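PDB 3HSI: phosphatidylserine synthase, which belongs to the phospholipase D superfamily, combining a phospholipase D active-site motif with a PLD-like domain in one chain. Local coordinates for residues L45-L58 with V140-L153. Sequence-based numbering, arbitrary orientation.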
loop_
_atom_site.group_PDB
_atom_site.type_symbol
_atom_site.label_atom_id
_atom_site.label_comp_id
_atom_site.label_asym_id
_atom_site.label_seq_id
_atom_site.Cartn_x
_atom_site.Cartn_y
_atom_site.Cartn_z
ATOM N N LEU C 45 30.062 18.713 16.832
ATOM C CA LEU C 45 28.788 19.148 17.387
ATOM C C LEU C 45 28.405 18.354 18.649
ATOM O O LEU C 45 27.893 18.948 19.626
ATOM C CB LEU C 45 27.671 19.071 16.327
ATOM C CG LEU C 45 27.762 20.209 15.301
ATOM C CD1 LEU C 45 26.679 20.029 14.260
ATOM C CD2 LEU C 45 27.712 21.616 15.981
ATOM N N ILE C 46 28.684 17.044 18.649
ATOM C CA ILE C 46 28.412 16.202 19.817
ATOM C C ILE C 46 29.294 16.648 20.987
ATOM O O ILE C 46 28.785 16.843 22.100
ATOM C CB ILE C 46 28.607 14.695 19.524
ATOM C CG1 ILE C 46 27.483 14.160 18.612
ATOM C CG2 ILE C 46 28.645 13.869 20.825
ATOM C CD1 ILE C 46 27.802 12.797 17.992
ATOM N N ARG C 47 30.591 16.850 20.722
ATOM C CA ARG C 47 31.554 17.239 21.772
ATOM C C ARG C 47 31.241 18.559 22.413
ATOM O O ARG C 47 31.607 18.791 23.561
ATOM C CB ARG C 47 32.981 17.293 21.244
ATOM C CG ARG C 47 33.546 15.936 20.905
ATOM C CD ARG C 47 34.875 15.981 20.177
ATOM N NE ARG C 47 35.391 14.625 20.068
ATOM C CZ ARG C 47 36.504 14.272 19.424
ATOM N NH1 ARG C 47 37.239 15.174 18.796
ATOM N NH2 ARG C 47 36.877 13.000 19.403
ATOM N N ASN C 48 30.597 19.448 21.678
ATOM C CA ASN C 48 30.324 20.768 22.219
ATOM C C ASN C 48 28.946 20.956 22.813
ATOM O O ASN C 48 28.699 21.977 23.449
ATOM C CB ASN C 48 30.656 21.835 21.188
ATOM C CG ASN C 48 32.127 21.905 20.951
ATOM O OD1 ASN C 48 32.883 22.349 21.831
ATOM N ND2 ASN C 48 32.573 21.391 19.812
ATOM N N ALA C 49 28.074 19.969 22.631
ATOM C CA ALA C 49 26.700 20.038 23.106
ATOM C C ALA C 49 26.629 20.153 24.620
ATOM O O ALA C 49 27.342 19.452 25.340
ATOM C CB ALA C 49 25.920 18.823 22.637
ATOM N N LYS C 50 25.777 21.060 25.088
ATOM C CA LYS C 50 25.569 21.291 26.499
ATOM C C LYS C 50 24.143 21.006 27.003
ATOM O O LYS C 50 23.973 20.695 28.164
ATOM C CB LYS C 50 25.945 22.732 26.854
ATOM C CG LYS C 50 27.421 22.931 27.133
ATOM C CD LYS C 50 28.040 23.690 26.007
ATOM C CE LYS C 50 29.566 23.762 26.130
ATOM N NZ LYS C 50 30.088 24.349 24.849
ATOM N N LYS C 51 23.137 21.112 26.141
ATOM C CA LYS C 51 21.743 20.962 26.556
ATOM C C LYS C 51 21.046 19.745 25.965
ATOM O O LYS C 51 20.400 18.990 26.676
ATOM C CB LYS C 51 20.970 22.246 26.213
ATOM C CG LYS C 51 21.477 23.458 27.045
ATOM C CD LYS C 51 21.381 24.769 26.273
ATOM C CE LYS C 51 21.519 25.964 27.228
ATOM N NZ LYS C 51 20.828 27.198 26.701
ATOM N N ARG C 52 21.175 19.538 24.664
ATOM C CA ARG C 52 20.405 18.464 24.018
ATOM C C ARG C 52 21.037 17.967 22.729
ATOM O O ARG C 52 21.794 18.713 22.063
ATOM C CB ARG C 52 18.988 18.942 23.702
ATOM C CG ARG C 52 18.960 20.014 22.584
ATOM C CD ARG C 52 17.662 20.782 22.584
ATOM N NE ARG C 52 17.770 21.905 21.663
ATOM C CZ ARG C 52 16.808 22.790 21.419
ATOM N NH1 ARG C 52 15.622 22.704 22.028
ATOM N NH2 ARG C 52 17.043 23.762 20.555
ATOM N N ILE C 53 20.691 16.720 22.395
ATOM C CA ILE C 53 21.059 16.084 21.155
ATOM C C ILE C 53 19.883 15.234 20.709
ATOM O O ILE C 53 19.566 14.222 21.350
ATOM C CB ILE C 53 22.326 15.198 21.287
ATOM C CG1 ILE C 53 23.573 16.062 21.600
ATOM C CG2 ILE C 53 22.536 14.368 20.000
ATOM C CD1 ILE C 53 24.819 15.269 22.039
ATOM N N TYR C 54 19.230 15.681 19.645
ATOM C CA TYR C 54 18.153 14.950 18.984
ATOM C C TYR C 54 18.604 14.539 17.596
ATOM O O TYR C 54 19.214 15.340 16.860
ATOM C CB TYR C 54 16.872 15.804 18.875
ATOM C CG TYR C 54 16.095 15.967 20.195
ATOM C CD1 TYR C 54 14.797 15.432 20.340
ATOM C CD2 TYR C 54 16.661 16.628 21.284
ATOM C CE1 TYR C 54 14.082 15.569 21.535
ATOM C CE2 TYR C 54 15.958 16.772 22.491
ATOM C CZ TYR C 54 14.669 16.241 22.606
ATOM O OH TYR C 54 13.977 16.394 23.782
ATOM N N VAL C 55 18.285 13.304 17.250
ATOM C CA VAL C 55 18.627 12.690 15.986
ATOM C C VAL C 55 17.401 11.888 15.548
ATOM O O VAL C 55 16.852 11.138 16.362
ATOM C CB VAL C 55 19.818 11.722 16.164
ATOM C CG1 VAL C 55 19.988 10.827 14.948
ATOM C CG2 VAL C 55 21.119 12.487 16.435
ATOM N N THR C 56 16.935 12.120 14.317
ATOM C CA THR C 56 15.982 11.240 13.631
ATOM C C THR C 56 16.755 10.783 12.406
ATOM O O THR C 56 17.277 11.605 11.687
ATOM C CB THR C 56 14.649 11.947 13.123
ATOM O OG1 THR C 56 14.993 13.093 12.310
ATOM C CG2 THR C 56 13.777 12.393 14.247
ATOM N N ALA C 57 16.881 9.477 12.213
ATOM C CA ALA C 57 17.552 8.924 11.046
ATOM C C ALA C 57 16.813 7.641 10.690
ATOM O O ALA C 57 16.020 7.140 11.499
ATOM C CB ALA C 57 19.031 8.665 11.340
ATOM N N LEU C 58 16.998 7.150 9.472
ATOM C CA LEU C 58 16.423 5.865 9.093
ATOM C C LEU C 58 17.058 4.764 9.966
ATOM O O LEU C 58 16.358 3.942 10.575
ATOM C CB LEU C 58 16.660 5.567 7.623
ATOM C CG LEU C 58 16.115 4.197 7.126
ATOM C CD1 LEU C 58 14.604 4.018 7.391
ATOM C CD2 LEU C 58 16.438 3.967 5.616
ATOM N N VAL C 140 8.319 3.665 6.438
ATOM C CA VAL C 140 9.441 3.850 7.378
ATOM C C VAL C 140 9.683 5.329 7.748
ATOM O O VAL C 140 9.178 6.264 7.096
ATOM C CB VAL C 140 10.778 3.250 6.793
ATOM C CG1 VAL C 140 10.583 1.770 6.427
ATOM C CG2 VAL C 140 11.206 4.002 5.553
ATOM N N LEU C 141 10.484 5.522 8.788
ATOM C CA LEU C 141 10.839 6.822 9.238
ATOM C C LEU C 141 11.895 7.424 8.317
ATOM O O LEU C 141 13.056 7.014 8.318
ATOM C CB LEU C 141 11.332 6.738 10.686
ATOM C CG LEU C 141 11.803 8.068 11.319
ATOM C CD1 LEU C 141 10.609 9.012 11.537
ATOM C CD2 LEU C 141 12.527 7.788 12.644
ATOM N N HIS C 142 11.490 8.390 7.504
ATOM C CA HIS C 142 12.439 9.091 6.643
ATOM C C HIS C 142 12.574 10.568 7.037
ATOM O O HIS C 142 13.131 11.351 6.274
ATOM C CB HIS C 142 11.998 9.022 5.189
ATOM C CG HIS C 142 12.470 7.808 4.448
ATOM N ND1 HIS C 142 13.774 7.371 4.480
ATOM C CD2 HIS C 142 11.828 7.007 3.557
ATOM C CE1 HIS C 142 13.910 6.317 3.691
ATOM N NE2 HIS C 142 12.744 6.078 3.114
ATOM N N VAL C 143 12.039 10.952 8.189
ATOM C CA VAL C 143 12.262 12.274 8.750
ATOM C C VAL C 143 13.772 12.428 9.047
ATOM O O VAL C 143 14.384 11.502 9.606
ATOM C CB VAL C 143 11.440 12.440 10.062
ATOM C CG1 VAL C 143 11.907 13.671 10.901
ATOM C CG2 VAL C 143 9.948 12.495 9.740
ATOM N N LYS C 144 14.347 13.575 8.672
ATOM C CA LYS C 144 15.774 13.856 8.880
ATOM C C LYS C 144 16.006 15.000 9.830
ATOM O O LYS C 144 15.094 15.778 10.124
ATOM C CB LYS C 144 16.470 14.201 7.555
ATOM C CG LYS C 144 16.159 13.276 6.407
ATOM C CD LYS C 144 16.696 11.854 6.650
ATOM C CE LYS C 144 16.154 10.867 5.596
ATOM N NZ LYS C 144 16.707 9.495 5.839
ATOM N N GLY C 145 17.237 15.124 10.322
ATOM C CA GLY C 145 17.579 16.259 11.164
ATOM C C GLY C 145 18.284 15.777 12.407
ATOM O O GLY C 145 17.868 14.792 13.013
ATOM N N PHE C 146 19.374 16.463 12.753
ATOM C CA PHE C 146 20.069 16.301 13.997
ATOM C C PHE C 146 20.064 17.682 14.629
ATOM O O PHE C 146 20.378 18.671 13.984
ATOM C CB PHE C 146 21.540 15.926 13.779
ATOM C CG PHE C 146 21.767 14.695 12.960
ATOM C CD1 PHE C 146 20.750 13.782 12.713
ATOM C CD2 PHE C 146 23.032 14.434 12.460
ATOM C CE1 PHE C 146 20.979 12.633 11.958
ATOM C CE2 PHE C 146 23.284 13.287 11.721
ATOM C CZ PHE C 146 22.243 12.370 11.471
ATOM N N VAL C 147 19.714 17.760 15.904
ATOM C CA VAL C 147 19.746 19.020 16.585
ATOM C C VAL C 147 20.716 18.880 17.732
ATOM O O VAL C 147 20.578 17.980 18.550
ATOM C CB VAL C 147 18.346 19.421 17.097
ATOM C CG1 VAL C 147 18.408 20.725 17.948
ATOM C CG2 VAL C 147 17.343 19.528 15.927
ATOM N N PHE C 148 21.707 19.770 17.766
ATOM C CA PHE C 148 22.662 19.840 18.871
ATOM C C PHE C 148 22.492 21.212 19.438
ATOM O O PHE C 148 22.857 22.201 18.797
ATOM C CB PHE C 148 24.106 19.657 18.380
ATOM C CG PHE C 148 24.306 18.425 17.529
ATOM C CD1 PHE C 148 24.128 18.478 16.154
ATOM C CD2 PHE C 148 24.681 17.215 18.102
ATOM C CE1 PHE C 148 24.318 17.361 15.378
ATOM C CE2 PHE C 148 24.879 16.085 17.324
ATOM C CZ PHE C 148 24.688 16.144 15.972
ATOM N N ASP C 149 21.944 21.282 20.644
ATOM C CA ASP C 149 21.617 22.553 21.249
ATOM C C ASP C 149 20.787 23.365 20.270
ATOM O O ASP C 149 19.660 22.940 19.980
ATOM C CB ASP C 149 22.876 23.262 21.776
ATOM C CG ASP C 149 23.494 22.517 22.947
ATOM O OD1 ASP C 149 22.931 21.471 23.339
ATOM O OD2 ASP C 149 24.537 22.963 23.474
ATOM N N ASP C 150 21.338 24.472 19.754
ATOM C CA ASP C 150 20.660 25.374 18.815
ATOM C C ASP C 150 21.153 25.233 17.347
ATOM O O ASP C 150 20.900 26.121 16.511
ATOM C CB ASP C 150 20.831 26.831 19.257
ATOM C CG ASP C 150 20.028 27.186 20.508
ATOM O OD1 ASP C 150 18.992 26.534 20.806
ATOM O OD2 ASP C 150 20.434 28.159 21.198
ATOM N N THR C 151 21.821 24.120 17.023
ATOM C CA THR C 151 22.319 23.883 15.669
ATOM C C THR C 151 21.613 22.700 14.975
ATOM O O THR C 151 21.527 21.598 15.541
ATOM C CB THR C 151 23.867 23.722 15.694
ATOM O OG1 THR C 151 24.412 24.893 16.305
ATOM C CG2 THR C 151 24.467 23.610 14.310
ATOM N N VAL C 152 21.083 22.937 13.770
ATOM C CA VAL C 152 20.532 21.865 12.958
ATOM C C VAL C 152 21.562 21.357 11.936
ATOM O O VAL C 152 22.129 22.139 11.171
ATOM C CB VAL C 152 19.235 22.267 12.257
ATOM C CG1 VAL C 152 18.751 21.148 11.356
ATOM C CG2 VAL C 152 18.143 22.578 13.279
ATOM N N LEU C 153 21.801 20.041 11.936
ATOM C CA LEU C 153 22.566 19.408 10.866
ATOM C C LEU C 153 21.581 18.547 10.082
ATOM O O LEU C 153 21.076 17.558 10.593
ATOM C CB LEU C 153 23.725 18.588 11.438
ATOM C CG LEU C 153 24.775 18.026 10.469
ATOM C CD1 LEU C 153 25.441 19.133 9.622
ATOM C CD2 LEU C 153 25.874 17.227 11.212
HETATM O O HOH W 1 26.544 23.893 21.647
HETATM O O HOH W 2 14.181 15.823 12.680
HETATM O O HOH W 3 18.525 8.969 7.785
#
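Phe-148 lies beneath the end of helix 35-48, where Leu-45 lays its CB over one face of the ring, 3.7 Å from the centroid. Ile-46 brings CG1 to within 3.5 Å of Phe-148 CE2, and Ile-53, paired with Phe-148 across the antiparallel strands, adds CG1 and CG2. Flat and branched apolar groups suit this buried seam; Val-55 and Phe-146 continue it on the same face. On the other face Tyr-54 pairs with Val-147, its hydroxyl hydrogen-bonded to Asp-84.

The polar, more exposed side is the turn joining strands 146-148 and 151-155. There Asp-149 turns its carboxylate to the backbone of loop 49-51 and the start of strand 52-56: OD2 takes Lys-50 N at 2.8 Å through its syn lone pair, while OD1 accepts both Lys-51 N and Arg-52 N. A short side chain with two acceptors fits such a row of amides. Extended from CG to NE, Arg-52 returns the grip, NE (2.7 Å) and NH2 (2.8 Å) meeting Asp-149 O in the guanidinium plane; NH2 also forms a long salt bridge to Asp-150 OD1 (3.4 Å) and another to Asp-185. Three amide donors probably stabilise the charged carboxylate and, with Arg-52 on Asp-149 O, would tie the type II' turn to the loop.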